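Local coordinates for microcin B17-processing protein McbC (Escherichia coli, PDB 6GRI) that is needed to turn the inactive precursor of the peptide antibiotic microcin B17 into its active form, probably as a flavin-dependent oxidoreductase, at residues C[238-243]-C[254-259]. Sequence-based numbering, arbitrary orientation.
Sequences YTDSYV and VAPLIV
Y238 reaches from the loop before helix 240-246 to P256 and V259, on either side in sequence of a classic beta bulge at L257 and I258. The bulge lies in strand 254-263 of the nitroreductase-family antiparallel sheet, where both bulge residues pair by backbone hydrogen bonds with the single residue Y191 of strand 187-194. The contact is buried.

One hydrogen bond crosses it. The phenol OH of Y238 donates to the backbone O of P256 at 2.7 Å. The donor stands well above the carbonyl plane, and the C=O...OH angle is 109°. P256 O lies at the edge of the tyrosine ring, in its plane.

Apolar contacts accompany this bond. V259 CG2 sits over one face of the Y238 ring in a CH-pi contact, 3.8 Å from the centroid and offset toward the rim, over CD2 and CE2. With CG1 of V259 anti to the backbone N (chi1 173°), CG2 lies beside that N and is the branch that meets the ring. P256 CB lies 4.1 Å from Y238 CE1. V243 CG1, further along the helix, lies 4.3 Å from P256 CB.

Charge gathers beside the bulge. D240 OD1 forms a salt bridge with R205 and OD2 one with R208, both of the second subunit. The same R205 makes a cation-pi contact with Y238. The contact thus adjoins the subunit interface. On the strand, the side chain of I258 touches bound FMN.

The backbone of D240 meets the proline ring: D240 O lies 3.4 Å from P256 CG.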
# COMPACT_ATOMS: atom_id res chain seq x y z
N TYR C 238 2.75 20.86 11.53
CA TYR C 238 1.64 21.60 10.94
C TYR C 238 0.65 20.59 10.34
O TYR C 238 1.03 19.50 9.91
CB TYR C 238 2.16 22.60 9.88
CG TYR C 238 2.84 21.94 8.71
CD1 TYR C 238 2.10 21.40 7.67
CD2 TYR C 238 4.23 21.83 8.65
CE1 TYR C 238 2.71 20.78 6.60
CE2 TYR C 238 4.84 21.21 7.57
CZ TYR C 238 4.07 20.68 6.56
OH TYR C 238 4.63 20.04 5.47
N THR C 239 -0.63 20.97 10.35
CA THR C 239 -1.68 20.19 9.72
C THR C 239 -1.55 20.37 8.20
O THR C 239 -1.86 21.44 7.66
CB THR C 239 -3.07 20.66 10.20
OG1 THR C 239 -3.12 20.67 11.62
CG2 THR C 239 -4.17 19.77 9.67
N ASP C 240 -1.12 19.33 7.50
CA ASP C 240 -0.81 19.44 6.07
C ASP C 240 -1.96 19.94 5.19
O ASP C 240 -1.76 20.80 4.34
CB ASP C 240 -0.33 18.10 5.52
CG ASP C 240 1.04 17.72 6.04
OD1 ASP C 240 1.15 17.44 7.25
OD2 ASP C 240 2.00 17.68 5.24
N SER C 241 -3.17 19.40 5.40
CA SER C 241 -4.31 19.83 4.59
C SER C 241 -4.76 21.26 4.89
O SER C 241 -5.30 21.93 4.01
CB SER C 241 -5.50 18.86 4.72
OG SER C 241 -6.18 19.01 5.93
N TYR C 242 -4.53 21.72 6.12
CA TYR C 242 -4.96 23.05 6.54
C TYR C 242 -4.07 24.14 5.92
O TYR C 242 -4.58 25.18 5.49
CB TYR C 242 -4.97 23.12 8.08
CG TYR C 242 -5.49 24.41 8.71
CD1 TYR C 242 -6.49 25.18 8.11
CD2 TYR C 242 -5.00 24.84 9.94
CE1 TYR C 242 -6.95 26.33 8.70
CE2 TYR C 242 -5.45 26.00 10.53
CZ TYR C 242 -6.43 26.73 9.91
OH TYR C 242 -6.88 27.88 10.49
N VAL C 243 -2.77 23.88 5.84
CA VAL C 243 -1.82 24.79 5.18
C VAL C 243 -2.10 24.90 3.67
O VAL C 243 -1.94 25.98 3.08
CB VAL C 243 -0.36 24.31 5.43
CG1 VAL C 243 0.66 25.08 4.60
CG2 VAL C 243 -0.03 24.45 6.91
N VAL C 254 -0.93 19.12 -5.56
CA VAL C 254 0.23 19.66 -4.86
C VAL C 254 0.06 19.62 -3.34
O VAL C 254 -1.02 19.81 -2.82
CB VAL C 254 0.51 21.11 -5.34
CG1 VAL C 254 -0.70 22.01 -5.14
CG2 VAL C 254 1.71 21.71 -4.62
N ALA C 255 1.15 19.38 -2.62
CA ALA C 255 1.10 19.17 -1.17
C ALA C 255 2.32 19.77 -0.47
O ALA C 255 3.44 19.67 -0.99
CB ALA C 255 1.00 17.68 -0.87
N PRO C 256 2.11 20.40 0.71
CA PRO C 256 3.23 20.94 1.51
C PRO C 256 4.12 19.88 2.18
O PRO C 256 3.65 19.18 3.08
CB PRO C 256 2.51 21.79 2.58
CG PRO C 256 1.17 21.15 2.73
CD PRO C 256 0.81 20.73 1.33
N LEU C 257 5.37 19.76 1.75
CA LEU C 257 6.31 18.78 2.36
C LEU C 257 6.93 19.25 3.66
O LEU C 257 7.04 18.47 4.62
CB LEU C 257 7.44 18.42 1.41
CG LEU C 257 6.98 17.81 0.10
CD1 LEU C 257 8.18 17.32 -0.70
CD2 LEU C 257 6.01 16.69 0.40
N ILE C 258 7.35 20.52 3.67
CA ILE C 258 8.01 21.12 4.81
C ILE C 258 7.83 22.65 4.85
O ILE C 258 7.86 23.33 3.82
CB ILE C 258 9.51 20.73 4.77
CG1 ILE C 258 10.20 20.99 6.12
CG2 ILE C 258 10.23 21.40 3.62
CD1 ILE C 258 9.84 19.96 7.18
N VAL C 259 7.63 23.17 6.07
CA VAL C 259 7.59 24.60 6.35
C VAL C 259 8.91 25.01 7.01
O VAL C 259 9.47 24.26 7.82
CB VAL C 259 6.42 24.95 7.30
CG1 VAL C 259 6.47 26.41 7.73
CG2 VAL C 259 5.07 24.64 6.65